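Local coordinates for protein death domain of TUBE (Drosophila melanogaster, PDB 1D2Z) that recruits the kinase Pelle to the plasma membrane through its death domain and activates it, in the Toll signalling pathway that sets embryonic dorsoventral polarity, at residues S3-N8 against D16-R21; N29-K34 against A117-A122; A122-A127 against S134-P139. All blocks are in the same frame, centred on the assembly; numbering follows the deposited sequence.

Contact 1 of 3, residues S3-N8 against D16-R21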
loop_
_atom_site.group_PDB
_atom_site.type_symbol
_atom_site.label_atom_id
_atom_site.label_comp_id
_atom_site.label_asym_id
_atom_site.label_seq_id
_atom_site.Cartn_x
_atom_site.Cartn_y
_atom_site.Cartn_z
ATOM N N SER B 3 8.686 9.279 19.811
ATOM C CA SER B 3 7.711 8.413 19.161
ATOM C C SER B 3 7.037 7.449 20.134
ATOM O O SER B 3 7.580 7.136 21.196
ATOM C CB SER B 3 8.394 7.616 18.049
ATOM O OG SER B 3 9.479 6.858 18.556
ATOM N N LYS B 4 5.858 6.964 19.750
ATOM C CA LYS B 4 5.101 6.023 20.567
ATOM C C LYS B 4 5.803 4.671 20.679
ATOM O O LYS B 4 5.771 4.028 21.732
ATOM C CB LYS B 4 3.693 5.828 19.993
ATOM C CG LYS B 4 2.847 7.092 19.992
ATOM C CD LYS B 4 1.409 6.816 19.568
ATOM C CE LYS B 4 1.309 6.429 18.100
ATOM N NZ LYS B 4 -0.106 6.254 17.673
ATOM N N TYR B 5 6.459 4.252 19.600
ATOM C CA TYR B 5 7.147 2.967 19.597
ATOM C C TYR B 5 8.538 3.062 18.990
ATOM O O TYR B 5 8.900 4.069 18.383
ATOM C CB TYR B 5 6.326 1.931 18.812
ATOM C CG TYR B 5 4.862 1.871 19.202
ATOM C CD1 TYR B 5 4.463 1.293 20.406
ATOM C CD2 TYR B 5 3.878 2.419 18.379
ATOM C CE1 TYR B 5 3.119 1.266 20.784
ATOM C CE2 TYR B 5 2.534 2.399 18.747
ATOM C CZ TYR B 5 2.162 1.821 19.950
ATOM O OH TYR B 5 0.836 1.799 20.327
ATOM N N SER B 6 9.319 2.006 19.172
ATOM C CA SER B 6 10.659 1.939 18.613
ATOM C C SER B 6 10.711 0.720 17.693
ATOM O O SER B 6 9.812 -0.125 17.716
ATOM C CB SER B 6 11.704 1.808 19.723
ATOM O OG SER B 6 11.785 0.477 20.198
ATOM N N ARG B 7 11.760 0.631 16.884
ATOM C CA ARG B 7 11.923 -0.488 15.966
ATOM C C ARG B 7 11.942 -1.830 16.686
ATOM O O ARG B 7 11.544 -2.845 16.123
ATOM C CB ARG B 7 13.215 -0.326 15.159
ATOM C CG ARG B 7 13.086 0.581 13.955
ATOM C CD ARG B 7 14.454 0.925 13.376
ATOM N NE ARG B 7 14.427 1.045 11.918
ATOM C CZ ARG B 7 13.646 1.879 11.239
ATOM N NH1 ARG B 7 12.809 2.680 11.880
ATOM N NH2 ARG B 7 13.703 1.914 9.913
ATOM N N ASN B 8 12.386 -1.813 17.941
ATOM C CA ASN B 8 12.485 -3.021 18.752
ATOM C C ASN B 8 11.205 -3.406 19.490
ATOM O O ASN B 8 11.139 -4.465 20.108
ATOM C CB ASN B 8 13.639 -2.884 19.745
ATOM C CG ASN B 8 14.964 -2.653 19.056
ATOM O OD1 ASN B 8 15.377 -1.513 18.849
ATOM N ND2 ASN B 8 15.626 -3.737 18.666
ATOM N N ASP B 16 -3.614 -2.096 20.734
ATOM C CA ASP B 16 -4.569 -2.766 19.856
ATOM C C ASP B 16 -5.218 -1.859 18.816
ATOM O O ASP B 16 -5.379 -2.259 17.663
ATOM C CB ASP B 16 -5.648 -3.479 20.673
ATOM C CG ASP B 16 -6.411 -4.504 19.857
ATOM O OD1 ASP B 16 -5.758 -5.379 19.257
ATOM O OD2 ASP B 16 -7.658 -4.438 19.815
ATOM N N ASN B 17 -5.583 -0.644 19.221
ATOM C CA ASN B 17 -6.211 0.317 18.318
ATOM C C ASN B 17 -5.241 0.790 17.231
ATOM O O ASN B 17 -5.660 1.138 16.124
ATOM C CB ASN B 17 -6.747 1.521 19.106
ATOM C CG ASN B 17 -7.503 2.513 18.227
ATOM O OD1 ASN B 17 -7.148 3.695 18.155
ATOM N ND2 ASN B 17 -8.556 2.039 17.563
ATOM N N ASP B 18 -3.953 0.838 17.556
ATOM C CA ASP B 18 -2.954 1.258 16.580
ATOM C C ASP B 18 -2.783 0.171 15.523
ATOM O O ASP B 18 -2.704 0.464 14.328
ATOM C CB ASP B 18 -1.618 1.579 17.258
ATOM C CG ASP B 18 -1.606 2.955 17.895
ATOM O OD1 ASP B 18 -2.272 3.873 17.364
ATOM O OD2 ASP B 18 -0.919 3.126 18.921
ATOM N N ILE B 19 -2.742 -1.081 15.971
ATOM C CA ILE B 19 -2.619 -2.214 15.061
ATOM C C ILE B 19 -3.859 -2.246 14.171
ATOM O O ILE B 19 -3.764 -2.538 12.983
ATOM C CB ILE B 19 -2.512 -3.558 15.819
ATOM C CG1 ILE B 19 -1.164 -3.664 16.540
ATOM C CG2 ILE B 19 -2.675 -4.725 14.853
ATOM C CD1 ILE B 19 0.046 -3.646 15.611
ATOM N N TYR B 20 -5.007 -1.887 14.742
ATOM C CA TYR B 20 -6.256 -1.887 13.991
ATOM C C TYR B 20 -6.240 -0.885 12.840
ATOM O O TYR B 20 -6.769 -1.168 11.764
ATOM C CB TYR B 20 -7.451 -1.610 14.908
ATOM C CG TYR B 20 -8.780 -1.688 14.189
ATOM C CD1 TYR B 20 -9.230 -2.895 13.653
ATOM C CD2 TYR B 20 -9.569 -0.552 14.011
ATOM C CE1 TYR B 20 -10.428 -2.970 12.954
ATOM C CE2 TYR B 20 -10.772 -0.615 13.311
ATOM C CZ TYR B 20 -11.193 -1.830 12.787
ATOM O OH TYR B 20 -12.372 -1.911 12.087
ATOM N N ARG B 21 -5.669 0.295 13.077
ATOM C CA ARG B 21 -5.592 1.307 12.027
ATOM C C ARG B 21 -4.706 0.781 10.901
ATOM O O ARG B 21 -5.028 0.938 9.725
ATOM C CB ARG B 21 -5.080 2.638 12.583
ATOM C CG ARG B 21 -6.074 3.296 13.538
ATOM C CD ARG B 21 -5.722 4.739 13.835
ATOM N NE ARG B 21 -4.494 4.854 14.612
ATOM C CZ ARG B 21 -3.731 5.942 14.653
ATOM N NH1 ARG B 21 -4.065 7.025 13.955
ATOM N NH2 ARG B 21 -2.635 5.950 15.399
#

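Contact 2 of 3, residues N29-K34 against A117-A122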
loop_
_atom_site.group_PDB
_atom_site.type_symbol
_atom_site.label_atom_id
_atom_site.label_comp_id
_atom_site.label_asym_id
_atom_site.label_seq_id
_atom_site.Cartn_x
_atom_site.Cartn_y
_atom_site.Cartn_z
ATOM N N ASN B 29 -7.287 -3.988 -0.975
ATOM C CA ASN B 29 -6.670 -4.767 -2.047
ATOM C C ASN B 29 -6.042 -6.060 -1.510
ATOM O O ASN B 29 -5.122 -6.618 -2.111
ATOM C CB ASN B 29 -5.642 -3.906 -2.804
ATOM C CG ASN B 29 -6.251 -2.615 -3.367
ATOM O OD1 ASN B 29 -7.240 -2.652 -4.104
ATOM N ND2 ASN B 29 -5.658 -1.467 -3.017
ATOM N N SER B 30 -6.552 -6.518 -0.367
ATOM C CA SER B 30 -6.079 -7.739 0.284
ATOM C C SER B 30 -4.554 -7.768 0.436
ATOM O O SER B 30 -3.933 -8.823 0.315
ATOM C CB SER B 30 -6.553 -8.962 -0.517
ATOM O OG SER B 30 -7.954 -8.908 -0.750
ATOM N N CYS B 31 -3.956 -6.613 0.721
ATOM C CA CYS B 31 -2.506 -6.522 0.867
ATOM C C CYS B 31 -1.904 -7.343 2.002
ATOM O O CYS B 31 -0.711 -7.637 1.983
ATOM C CB CYS B 31 -2.062 -5.063 0.980
ATOM S SG CYS B 31 -2.130 -4.173 -0.588
ATOM N N TRP B 32 -2.729 -7.728 2.974
ATOM C CA TRP B 32 -2.242 -8.537 4.091
ATOM C C TRP B 32 -1.663 -9.847 3.563
ATOM O O TRP B 32 -0.708 -10.385 4.128
ATOM C CB TRP B 32 -3.359 -8.815 5.105
ATOM C CG TRP B 32 -4.531 -9.560 4.549
ATOM C CD1 TRP B 32 -5.636 -9.024 3.961
ATOM C CD2 TRP B 32 -4.723 -10.981 4.545
ATOM N NE1 TRP B 32 -6.506 -10.018 3.592
ATOM C CE2 TRP B 32 -5.973 -11.230 3.940
ATOM C CE3 TRP B 32 -3.961 -12.067 4.994
ATOM C CZ2 TRP B 32 -6.487 -12.523 3.773
ATOM C CZ3 TRP B 32 -4.470 -13.357 4.829
ATOM C CH2 TRP B 32 -5.723 -13.570 4.223
ATOM N N ARG B 33 -2.234 -10.345 2.464
ATOM C CA ARG B 33 -1.757 -11.583 1.852
ATOM C C ARG B 33 -0.329 -11.423 1.345
ATOM O O ARG B 33 0.503 -12.315 1.513
ATOM C CB ARG B 33 -2.665 -12.022 0.695
ATOM C CG ARG B 33 -4.080 -12.360 1.107
ATOM C CD ARG B 33 -4.808 -13.137 0.019
ATOM N NE ARG B 33 -6.225 -13.280 0.337
ATOM C CZ ARG B 33 -7.212 -12.807 -0.419
ATOM N NH1 ARG B 33 -6.943 -12.171 -1.553
ATOM N NH2 ARG B 33 -8.471 -12.917 -0.010
ATOM N N LYS B 34 -0.042 -10.273 0.740
ATOM C CA LYS B 34 1.288 -10.002 0.209
ATOM C C LYS B 34 2.329 -9.955 1.324
ATOM O O LYS B 34 3.429 -10.490 1.180
ATOM C CB LYS B 34 1.290 -8.693 -0.577
ATOM C CG LYS B 34 0.289 -8.664 -1.721
ATOM C CD LYS B 34 0.357 -7.343 -2.467
ATOM C CE LYS B 34 -0.715 -7.265 -3.530
ATOM N NZ LYS B 34 -0.555 -6.056 -4.378
ATOM N N ALA B 117 7.530 -5.472 0.107
ATOM C CA ALA B 117 6.330 -5.819 -0.658
ATOM C C ALA B 117 5.661 -4.603 -1.321
ATOM O O ALA B 117 4.578 -4.720 -1.905
ATOM C CB ALA B 117 5.331 -6.546 0.242
ATOM N N GLU B 118 6.310 -3.446 -1.218
ATOM C CA GLU B 118 5.815 -2.187 -1.784
ATOM C C GLU B 118 4.454 -1.740 -1.246
ATOM O O GLU B 118 3.674 -1.092 -1.954
ATOM C CB GLU B 118 5.796 -2.234 -3.317
ATOM C CG GLU B 118 7.170 -2.503 -3.930
ATOM C CD GLU B 118 7.251 -2.197 -5.422
ATOM O OE1 GLU B 118 6.260 -2.407 -6.157
ATOM O OE2 GLU B 118 8.326 -1.753 -5.863
ATOM N N LEU B 119 4.187 -2.090 0.010
ATOM C CA LEU B 119 2.945 -1.721 0.691
ATOM C C LEU B 119 3.243 -0.367 1.340
ATOM O O LEU B 119 3.323 -0.241 2.567
ATOM C CB LEU B 119 2.595 -2.786 1.740
ATOM C CG LEU B 119 2.524 -4.226 1.187
ATOM C CD1 LEU B 119 2.184 -5.219 2.300
ATOM C CD2 LEU B 119 1.491 -4.321 0.058
ATOM N N PHE B 120 3.415 0.644 0.489
ATOM C CA PHE B 120 3.768 1.984 0.938
ATOM C C PHE B 120 2.773 2.738 1.797
ATOM O O PHE B 120 3.177 3.535 2.641
ATOM C CB PHE B 120 4.271 2.826 -0.235
ATOM C CG PHE B 120 5.622 2.390 -0.736
ATOM C CD1 PHE B 120 6.758 2.590 0.042
ATOM C CD2 PHE B 120 5.749 1.729 -1.950
ATOM C CE1 PHE B 120 8.009 2.130 -0.383
ATOM C CE2 PHE B 120 6.993 1.265 -2.385
ATOM C CZ PHE B 120 8.122 1.465 -1.601
ATOM N N SER B 121 1.482 2.486 1.615
ATOM C CA SER B 121 0.472 3.148 2.437
ATOM C C SER B 121 0.639 2.685 3.882
ATOM O O SER B 121 0.586 3.484 4.819
ATOM C CB SER B 121 -0.930 2.805 1.952
ATOM O OG SER B 121 -1.519 3.914 1.318
ATOM N N ALA B 122 0.858 1.385 4.050
ATOM C CA ALA B 122 1.055 0.803 5.370
ATOM C C ALA B 122 2.415 1.215 5.917
ATOM O O ALA B 122 2.533 1.594 7.089
ATOM C CB ALA B 122 0.946 -0.722 5.302
#

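Contact 3 of 3, residues A122-A127 against S134-P139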
loop_
_atom_site.group_PDB
_atom_site.type_symbol
_atom_site.label_atom_id
_atom_site.label_comp_id
_atom_site.label_asym_id
_atom_site.label_seq_id
_atom_site.Cartn_x
_atom_site.Cartn_y
_atom_site.Cartn_z
ATOM N N ALA B 122 0.858 1.385 4.050
ATOM C CA ALA B 122 1.055 0.803 5.370
ATOM C C ALA B 122 2.415 1.215 5.917
ATOM O O ALA B 122 2.533 1.594 7.089
ATOM C CB ALA B 122 0.946 -0.722 5.302
ATOM N N ALA B 123 3.437 1.150 5.064
ATOM C CA ALA B 123 4.792 1.514 5.458
ATOM C C ALA B 123 4.893 2.975 5.912
ATOM O O ALA B 123 5.545 3.262 6.913
ATOM C CB ALA B 123 5.774 1.240 4.316
ATOM N N ASP B 124 4.263 3.888 5.168
ATOM C CA ASP B 124 4.276 5.321 5.505
ATOM C C ASP B 124 3.587 5.550 6.849
ATOM O O ASP B 124 4.015 6.385 7.651
ATOM C CB ASP B 124 3.566 6.159 4.425
ATOM C CG ASP B 124 4.314 6.178 3.098
ATOM O OD1 ASP B 124 5.469 5.701 3.039
ATOM O OD2 ASP B 124 3.738 6.660 2.103
ATOM N N PHE B 125 2.509 4.804 7.075
ATOM C CA PHE B 125 1.751 4.895 8.316
ATOM C C PHE B 125 2.611 4.434 9.493
ATOM O O PHE B 125 2.653 5.090 10.530
ATOM C CB PHE B 125 0.484 4.041 8.233
ATOM C CG PHE B 125 -0.277 3.962 9.532
ATOM C CD1 PHE B 125 -1.036 5.043 9.975
ATOM C CD2 PHE B 125 -0.216 2.817 10.319
ATOM C CE1 PHE B 125 -1.726 4.983 11.191
ATOM C CE2 PHE B 125 -0.901 2.747 11.531
ATOM C CZ PHE B 125 -1.656 3.833 11.968
ATOM N N VAL B 126 3.286 3.302 9.333
ATOM C CA VAL B 126 4.140 2.775 10.390
ATOM C C VAL B 126 5.318 3.710 10.672
ATOM O O VAL B 126 5.680 3.930 11.831
ATOM C CB VAL B 126 4.652 1.349 10.050
ATOM C CG1 VAL B 126 5.752 0.922 11.023
ATOM C CG2 VAL B 126 3.485 0.348 10.099
ATOM N N ALA B 127 5.896 4.278 9.618
ATOM C CA ALA B 127 7.033 5.185 9.776
ATOM C C ALA B 127 6.648 6.464 10.516
ATOM O O ALA B 127 7.289 6.840 11.498
ATOM C CB ALA B 127 7.634 5.527 8.419
ATOM N N SER B 134 10.539 9.698 8.969
ATOM C CA SER B 134 10.068 10.126 7.658
ATOM C C SER B 134 9.736 8.899 6.812
ATOM O O SER B 134 10.304 7.820 7.009
ATOM C CB SER B 134 11.116 10.997 6.958
ATOM O OG SER B 134 12.382 10.363 6.934
ATOM N N THR B 135 8.805 9.068 5.883
ATOM C CA THR B 135 8.379 7.978 5.012
ATOM C C THR B 135 9.541 7.368 4.226
ATOM O O THR B 135 10.442 8.079 3.787
ATOM C CB THR B 135 7.267 8.443 4.056
ATOM O OG1 THR B 135 7.734 9.543 3.266
ATOM C CG2 THR B 135 6.041 8.885 4.854
ATOM N N PRO B 136 9.556 6.029 4.081
ATOM C CA PRO B 136 10.625 5.341 3.346
ATOM C C PRO B 136 10.735 5.788 1.890
ATOM O O PRO B 136 9.763 6.261 1.299
ATOM C CB PRO B 136 10.225 3.864 3.456
ATOM C CG PRO B 136 8.728 3.922 3.568
ATOM C CD PRO B 136 8.532 5.070 4.534
ATOM N N ALA B 137 11.933 5.649 1.330
ATOM C CA ALA B 137 12.199 6.026 -0.057
ATOM C C ALA B 137 11.471 5.099 -1.034
ATOM O O ALA B 137 11.241 3.923 -0.744
ATOM C CB ALA B 137 13.708 6.002 -0.328
ATOM N N ARG B 138 11.101 5.647 -2.186
ATOM C CA ARG B 138 10.407 4.898 -3.222
ATOM C C ARG B 138 11.381 4.408 -4.290
ATOM O O ARG B 138 12.464 4.972 -4.461
ATOM C CB ARG B 138 9.362 5.794 -3.900
ATOM C CG ARG B 138 8.321 6.375 -2.959
ATOM C CD ARG B 138 7.588 5.267 -2.239
ATOM N NE ARG B 138 6.501 5.779 -1.418
ATOM C CZ ARG B 138 5.246 5.903 -1.832
ATOM N NH1 ARG B 138 4.908 5.549 -3.071
ATOM N NH2 ARG B 138 4.324 6.370 -0.995
ATOM N N PRO B 139 11.021 3.329 -5.004
ATOM C CA PRO B 139 11.890 2.800 -6.063
ATOM C C PRO B 139 11.836 3.794 -7.229
ATOM O O PRO B 139 10.981 4.689 -7.240
ATOM C CB PRO B 139 11.200 1.487 -6.451
ATOM C CG PRO B 139 10.431 1.110 -5.219
ATOM C CD PRO B 139 9.880 2.428 -4.767
HETATM O O HOH W 1 7.149 6.617 1.042
#

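Contact 1 of 3, residues S3-N8 against D16-R21
Y5 and K4, neighbours in the loop that precedes helix 16-27, both send their side chains to the carboxylate of D18 in the first turn of that helix, so that one acidic group receives a phenol and an ammonium. The longer reach is that of K4. Its CB lies over one face of the Y5 ring, 3.7 Å above the plane and displaced toward the rim; the chain then runs out straight as far as CD, turns at chi3 (-68°), and by that bend brings CE to 4.1 Å from D18 OD2. At the tip, NZ forms a salt bridge with D18 OD1 at 3.2 Å, long and weak as a hydrogen bond, while its stronger partner is D129 of helix 120-130. The result is a salt-bridge network in a partly buried corner of the death domain, a six-helix bundle, tying the N-terminal loop to helix 16-27. R21, one helical turn beyond D18, enters the same network: its NH2 lies 2.9 Å from D18 OD1, which sits at the edge of the guanidinium, and it too pairs with D129. K4 NZ and R21 NH2 are therefore held close together by two carboxylates. D18 OD2, which K4 NZ meets only weakly, takes the Y5 hydroxyl at 2.6 Å on its anti lone pair, with ring and carboxylate planes nearly perpendicular at 87°. An asparagine at D18 would probably deprive K4 and R21 of one of the two carboxylates that offset their charges and weaken the hold on the phenol. The Y5 ring also meets F130 edge-to-face, and its OH receives the backbone N-H of E15.

Contact 2 of 3, residues N29-K34 against A117-A122
L119 pushes its two methyl groups against the first turn of helix 31-38, and of the residues here it has the largest area buried by the contact. Methyl CD2 does most of the touching: it is 3.7 Å from C31 SG and equally near C31 CB, so the cysteine is met along its whole short side chain. The other methyl, CD1, rests 3.8 Å from the C31 carbonyl oxygen. L119 CG stands beside its own backbone N, anti to the carbonyl carbon (chi1 -54°), and with chi2 fully extended at 179° the isopropyl end is carried straight out to the cysteine. K34, one turn further along its helix, contributes aliphatic length in place of charge. Its CD passes 4.1 Å from L119 CD2, crossing the leucine at a slant, and the extended chain then leads the ammonium away to Q72 of the Pelle chain. The backbone of K34 has a looser neighbour in A117, whose CB lies 4.5 Å from K34 O. How the leucine comes to face the cysteine is a matter of helix ends. A Schellman motif, with E118 at positive phi as its C-prime residue, finishes helix 107-116; L119 then centres an inverse gamma turn and occupies the N-cap position of helix 120-130. The contact thus joins the start of helix 31-38 to the junction between helices 107-116 and 120-130 in the death-domain bundle, with L26 of helix 16-27 also packing on L119 and Q72 of Pelle touching both C31 and L119.

Contact 3 of 3, residues A122-A127 against S134-P139
T135 and D124 bring their CA atoms to 4.9 Å where the extended chain S134-P139 runs beside helix 120-130, the nearest pairing of the two backbones. This is the last helix of the death-domain bundle, and the chain that leaves it folds back to lie along it. Two alanines provide a low surface for the returning loop. A127 CB is 4.0 Å from P136 CD, and A123 CB meets the same pyrrolidine ring at CG, so the proline rests across two small residues one turn apart on the helix. D124 stands at the side of this seam. Its CB and CG pack on the T135 methyl CG2, which chi1 of 58° sets anti to the carbonyl carbon, turned to the aspartate, and its OD1 lies 3.4 Å from T135 CB and almost as close to P136 CD. The other oxygen, OD2, makes a salt bridge with R138 NH2 at 3.2 Å, using its syn lone pair; the N-H...O angle of 141° shows a noticeably bent bond, and the carboxylate and guanidinium planes are 33° apart. A bend at chi2 folds the arginine back toward the helix. The stronger polar partners of both groups lie on the Pelle chain: D124 OD2 receives a hydrogen bond from N74 of that chain, and R138 NH1 donates to O of its Y73. A water links aspartate and arginine a second time, accepting from R138 NE at 2.7 Å and donating to both D124 OD1, at 2.8 Å, and P136 O.

Overall arrangement
Helix 120-130 relates the three contacts. Contacts 2 and 3 both use it and share A122; their centres are 12 Å apart, and the F120 ring bridges them, its CD1 lying 3.5 Å from R138 NE while its CZ packs on P139. Contact 1 touches contact 3 through F125, whose CZ is 3.7 Å from R21 CB, although their centres are about 15 Å apart. Contacts 1 and 2 are about 17 Å apart between centres and do not touch. Pelle distinguishes them: it reaches contacts 2 and 3, with Q72 among its residues at the former and Y73 and N74 at the latter, but does not touch the segments of contact 1.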